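Local structure of ricin B lectin (Clostridium thermocellum, 3VSF) at residues 63-74 against 86-97. The protein is an exo-beta-1,3-galactanase, expected to release galactose from the ends of beta-1,3-galactan, with a family 43 glycoside hydrolase domain and a ricin-type beta-trefoil lectin domain. Residues are numbered along the deposited sequence; the frame is centred on the assembly and turned at random.
Sequences MLKHGDYYYWYG and VSCYRSKDLVNW
Val86 packs CG1 against Gly74 O where strands 69-77 and 83-91, the two middle strands of a four-stranded antiparallel blade, run side by side in the five-bladed beta-propeller of family 43 glycoside hydrolases. Next along, Cys88 shares a non-hydrogen-bonded pair with Tyr73. With chi1 at 174°, its SG swings anti to the backbone N and lies 3.5 Å from Tyr73 CE1, approaching that ring obliquely. Tyr89 faces Trp72 in a hydrogen-bonded pair: Trp72 N gives a nearly straight bond to Tyr89 O, 2.7 Å, and Tyr89 N returns one to Trp72 O.

Arg90 leaves on the same side of the sheet as Cys88. Its CG and CD run beside the Tyr71 ring, then the chain bends at chi3 (57°) and brings the guanidinium edge-on to the Tyr69 ring, tilted and off-centre, in a cation-pi contact, CZ 4.4 Å from the centroid, while CD lies over the face; NH2 is salt-bridged to Glu98. Ser91 O takes the N-H of Tyr70, while its OG accepts from Leu94 N in an ST motif and donates to Asn96 O. Lys92 sends an extended chain across the other face of Tyr69, CE 3.7 Å from the centroid, so aliphatic carbons of Arg90 and Lys92 sandwich the ring. Leu94 does the same for Tyr70 with Lys65: Leu94 CD1 sits over one face of that ring and Lys65 CD over the other. Trp97 finally offers a ring face to the edge of Trp72, planes at 67°, with Trp72 CE3 3.9 Å from Trp97 CE2.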
loop_
_atom_site.group_PDB
_atom_site.type_symbol
_atom_site.label_atom_id
_atom_site.label_comp_id
_atom_site.label_asym_id
_atom_site.label_seq_id
_atom_site.Cartn_x
_atom_site.Cartn_y
_atom_site.Cartn_z
ATOM N N MET A 63 0.215 11.585 6.140
ATOM C CA MET A 63 1.435 12.344 5.884
ATOM C C MET A 63 1.201 13.586 5.029
ATOM O O MET A 63 0.316 13.612 4.173
ATOM C CB MET A 63 2.493 11.449 5.237
ATOM C CG MET A 63 3.817 12.142 4.961
ATOM S SD MET A 63 5.117 10.977 4.525
ATOM C CE MET A 63 5.154 9.959 5.998
ATOM N N LEU A 64 2.007 14.614 5.273
ATOM C CA LEU A 64 1.916 15.862 4.528
ATOM C C LEU A 64 3.303 16.354 4.132
ATOM O O LEU A 64 4.236 16.320 4.935
ATOM C CB LEU A 64 1.204 16.929 5.363
ATOM C CG LEU A 64 0.982 18.285 4.689
ATOM C CD1 LEU A 64 0.051 18.145 3.495
ATOM C CD2 LEU A 64 0.429 19.288 5.686
ATOM N N LYS A 65 3.433 16.807 2.891
ATOM C CA LYS A 65 4.696 17.345 2.401
ATOM C C LYS A 65 4.640 18.865 2.337
ATOM O O LYS A 65 3.969 19.436 1.477
ATOM C CB LYS A 65 5.023 16.770 1.022
ATOM C CG LYS A 65 6.223 17.412 0.337
ATOM C CD LYS A 65 7.481 17.306 1.188
ATOM C CE LYS A 65 8.721 17.681 0.387
ATOM N NZ LYS A 65 8.609 19.033 -0.224
ATOM N N HIS A 66 5.343 19.519 3.256
ATOM C CA HIS A 66 5.383 20.974 3.285
ATOM C C HIS A 66 6.812 21.474 3.461
ATOM O O HIS A 66 7.512 21.074 4.391
ATOM C CB HIS A 66 4.488 21.517 4.402
ATOM C CG HIS A 66 4.263 22.994 4.329
ATOM N ND1 HIS A 66 4.976 23.895 5.091
ATOM C CD2 HIS A 66 3.405 23.729 3.582
ATOM C CE1 HIS A 66 4.565 25.121 4.818
ATOM N NE2 HIS A 66 3.614 25.049 3.906
ATOM N N GLY A 67 7.240 22.350 2.559
ATOM C CA GLY A 67 8.583 22.895 2.606
ATOM C C GLY A 67 9.634 21.860 2.258
ATOM O O GLY A 67 9.671 21.351 1.138
ATOM N N ASP A 68 10.489 21.544 3.225
ATOM C CA ASP A 68 11.581 20.605 3.002
ATOM C C ASP A 68 11.389 19.317 3.793
ATOM O O ASP A 68 12.267 18.454 3.807
ATOM C CB ASP A 68 12.918 21.245 3.379
ATOM C CG ASP A 68 13.148 22.573 2.682
ATOM O OD1 ASP A 68 12.614 22.764 1.569
ATOM O OD2 ASP A 68 13.864 23.426 3.249
ATOM N N TYR A 69 10.240 19.183 4.449
ATOM C CA TYR A 69 10.003 18.043 5.327
ATOM C C TYR A 69 8.716 17.283 5.020
ATOM O O TYR A 69 7.724 17.861 4.575
ATOM C CB TYR A 69 9.988 18.494 6.790
ATOM C CG TYR A 69 11.301 19.061 7.278
ATOM C CD1 TYR A 69 12.278 18.234 7.816
ATOM C CD2 TYR A 69 11.560 20.423 7.207
ATOM C CE1 TYR A 69 13.479 18.747 8.267
ATOM C CE2 TYR A 69 12.759 20.946 7.656
ATOM C CZ TYR A 69 13.715 20.104 8.184
ATOM O OH TYR A 69 14.910 20.618 8.632
ATOM N N TYR A 70 8.749 15.977 5.261
ATOM C CA TYR A 70 7.553 15.149 5.225
ATOM C C TYR A 70 7.090 14.912 6.657
ATOM O O TYR A 70 7.848 14.409 7.485
ATOM C CB TYR A 70 7.836 13.809 4.543
ATOM C CG TYR A 70 8.044 13.901 3.046
ATOM C CD1 TYR A 70 6.973 13.789 2.170
ATOM C CD2 TYR A 70 9.310 14.093 2.512
ATOM C CE1 TYR A 70 7.157 13.871 0.803
ATOM C CE2 TYR A 70 9.504 14.177 1.145
ATOM C CZ TYR A 70 8.424 14.065 0.295
ATOM O OH TYR A 70 8.611 14.147 -1.067
ATOM N N TYR A 71 5.849 15.282 6.948
ATOM C CA TYR A 71 5.316 15.144 8.299
ATOM C C TYR A 71 4.378 13.948 8.425
ATOM O O TYR A 71 3.439 13.795 7.644
ATOM C CB TYR A 71 4.610 16.429 8.734
ATOM C CG TYR A 71 5.545 17.609 8.887
ATOM C CD1 TYR A 71 5.754 18.494 7.837
ATOM C CD2 TYR A 71 6.221 17.835 10.078
ATOM C CE1 TYR A 71 6.610 19.571 7.970
ATOM C CE2 TYR A 71 7.078 18.911 10.221
ATOM C CZ TYR A 71 7.269 19.776 9.164
ATOM O OH TYR A 71 8.121 20.848 9.300
ATOM N N TRP A 72 4.644 13.105 9.417
ATOM C CA TRP A 72 3.851 11.904 9.646
ATOM C C TRP A 72 3.037 12.031 10.930
ATOM O O TRP A 72 3.590 12.052 12.030
ATOM C CB TRP A 72 4.765 10.677 9.716
ATOM C CG TRP A 72 4.041 9.379 9.929
ATOM C CD1 TRP A 72 2.692 9.177 9.916
ATOM C CD2 TRP A 72 4.635 8.101 10.192
ATOM N NE1 TRP A 72 2.408 7.854 10.154
ATOM C CE2 TRP A 72 3.585 7.172 10.326
ATOM C CE3 TRP A 72 5.952 7.654 10.327
ATOM C CZ2 TRP A 72 3.811 5.823 10.588
ATOM C CZ3 TRP A 72 6.175 6.313 10.586
ATOM C CH2 TRP A 72 5.110 5.415 10.714
ATOM N N TYR A 73 1.719 12.115 10.783
ATOM C CA TYR A 73 0.829 12.209 11.932
ATOM C C TYR A 73 0.173 10.862 12.204
ATOM O O TYR A 73 0.087 10.016 11.315
ATOM C CB TYR A 73 -0.242 13.273 11.695
ATOM C CG TYR A 73 0.309 14.626 11.302
ATOM C CD1 TYR A 73 0.734 15.531 12.265
ATOM C CD2 TYR A 73 0.401 14.999 9.968
ATOM C CE1 TYR A 73 1.237 16.769 11.911
ATOM C CE2 TYR A 73 0.903 16.234 9.604
ATOM C CZ TYR A 73 1.318 17.115 10.579
ATOM O OH TYR A 73 1.817 18.346 10.220
ATOM N N GLY A 74 -0.290 10.668 13.435
ATOM C CA GLY A 74 -0.949 9.434 13.820
ATOM C C GLY A 74 -1.380 9.456 15.272
ATOM O O GLY A 74 -0.966 10.329 16.033
ATOM N N VAL A 86 -1.993 12.631 19.544
ATOM C CA VAL A 86 -1.763 12.514 18.110
ATOM C C VAL A 86 -0.327 12.907 17.791
ATOM O O VAL A 86 -0.013 14.087 17.634
ATOM C CB VAL A 86 -2.732 13.398 17.304
ATOM C CG1 VAL A 86 -2.407 13.328 15.819
ATOM C CG2 VAL A 86 -4.168 12.975 17.558
ATOM N N SER A 87 0.544 11.906 17.702
ATOM C CA SER A 87 1.970 12.137 17.514
ATOM C C SER A 87 2.291 12.748 16.154
ATOM O O SER A 87 1.483 12.697 15.228
ATOM C CB SER A 87 2.747 10.832 17.697
ATOM O OG SER A 87 2.442 10.233 18.944
ATOM N N CYS A 88 3.483 13.327 16.049
ATOM C CA CYS A 88 3.942 13.925 14.803
ATOM C C CYS A 88 5.431 13.677 14.602
ATOM O O CYS A 88 6.252 14.054 15.439
ATOM C CB CYS A 88 3.658 15.427 14.787
ATOM S SG CYS A 88 4.353 16.293 13.363
ATOM N N TYR A 89 5.775 13.039 13.489
ATOM C CA TYR A 89 7.168 12.753 13.172
ATOM C C TYR A 89 7.598 13.477 11.900
ATOM O O TYR A 89 6.827 13.590 10.948
ATOM C CB TYR A 89 7.386 11.245 13.037
ATOM C CG TYR A 89 7.117 10.476 14.312
ATOM C CD1 TYR A 89 5.829 10.086 14.652
ATOM C CD2 TYR A 89 8.152 10.141 15.174
ATOM C CE1 TYR A 89 5.579 9.384 15.816
ATOM C CE2 TYR A 89 7.913 9.437 16.339
ATOM C CZ TYR A 89 6.625 9.060 16.655
ATOM O OH TYR A 89 6.381 8.361 17.814
ATOM N N ARG A 90 8.834 13.962 11.895
ATOM C CA ARG A 90 9.346 14.761 10.788
ATOM C C ARG A 90 10.555 14.094 10.139
ATOM O O ARG A 90 11.365 13.465 10.820
ATOM C CB ARG A 90 9.718 16.158 11.289
ATOM C CG ARG A 90 10.340 17.065 10.244
ATOM C CD ARG A 90 10.725 18.402 10.856
ATOM N NE ARG A 90 11.636 18.241 11.986
ATOM C CZ ARG A 90 12.800 18.870 12.108
ATOM N NH1 ARG A 90 13.201 19.714 11.168
ATOM N NH2 ARG A 90 13.563 18.658 13.173
ATOM N N SER A 91 10.674 14.232 8.820
ATOM C CA SER A 91 11.787 13.633 8.091
ATOM C C SER A 91 11.939 14.196 6.680
ATOM O O SER A 91 10.985 14.715 6.101
ATOM C CB SER A 91 11.624 12.113 8.024
ATOM O OG SER A 91 12.678 11.519 7.287
ATOM N N LYS A 92 13.147 14.086 6.137
ATOM C CA LYS A 92 13.422 14.500 4.766
ATOM C C LYS A 92 13.661 13.290 3.869
ATOM O O LYS A 92 13.368 13.321 2.674
ATOM C CB LYS A 92 14.643 15.420 4.714
ATOM C CG LYS A 92 14.423 16.804 5.298
ATOM C CD LYS A 92 15.674 17.658 5.147
ATOM C CE LYS A 92 15.421 19.096 5.566
ATOM N NZ LYS A 92 16.650 19.931 5.466
ATOM N N ASP A 93 14.196 12.224 4.457
ATOM C CA ASP A 93 14.560 11.029 3.704
ATOM C C ASP A 93 13.435 9.995 3.696
ATOM O O ASP A 93 13.479 9.028 2.936
ATOM C CB ASP A 93 15.836 10.410 4.275
ATOM C CG ASP A 93 15.604 9.723 5.605
ATOM O OD1 ASP A 93 15.604 8.475 5.636
ATOM O OD2 ASP A 93 15.417 10.427 6.620
ATOM N N LEU A 94 12.439 10.204 4.552
ATOM C CA LEU A 94 11.270 9.327 4.630
ATOM C C LEU A 94 11.553 7.977 5.288
ATOM O O LEU A 94 10.692 7.096 5.300
ATOM C CB LEU A 94 10.645 9.121 3.246
ATOM C CG LEU A 94 9.735 10.239 2.734
ATOM C CD1 LEU A 94 9.342 9.998 1.284
ATOM C CD2 LEU A 94 8.499 10.359 3.614
ATOM N N VAL A 95 12.752 7.815 5.838
ATOM C CA VAL A 95 13.111 6.578 6.526
ATOM C C VAL A 95 13.520 6.846 7.973
ATOM O O VAL A 95 13.142 6.104 8.880
ATOM C CB VAL A 95 14.239 5.822 5.795
ATOM C CG1 VAL A 95 14.653 4.586 6.582
ATOM C CG2 VAL A 95 13.798 5.442 4.389
ATOM N N ASN A 96 14.293 7.908 8.181
ATOM C CA ASN A 96 14.693 8.315 9.525
ATOM C C ASN A 96 13.769 9.394 10.077
ATOM O O ASN A 96 13.776 10.531 9.604
ATOM C CB ASN A 96 16.141 8.806 9.536
ATOM C CG ASN A 96 17.124 7.729 9.128
ATOM O OD1 ASN A 96 17.514 6.887 9.938
ATOM N ND2 ASN A 96 17.536 7.752 7.866
ATOM N N TRP A 97 12.981 9.035 11.085
ATOM C CA TRP A 97 11.958 9.934 11.608
ATOM C C TRP A 97 12.331 10.554 12.950
ATOM O O TRP A 97 12.885 9.890 13.825
ATOM C CB TRP A 97 10.618 9.205 11.710
ATOM C CG TRP A 97 10.075 8.823 10.374
ATOM C CD1 TRP A 97 10.197 7.615 9.752
ATOM C CD2 TRP A 97 9.341 9.664 9.480
ATOM N NE1 TRP A 97 9.574 7.650 8.527
ATOM C CE2 TRP A 97 9.040 8.898 8.338
ATOM C CE3 TRP A 97 8.902 10.990 9.538
ATOM C CZ2 TRP A 97 8.322 9.414 7.262
ATOM C CZ3 TRP A 97 8.191 11.500 8.470
ATOM C CH2 TRP A 97 7.910 10.714 7.346
#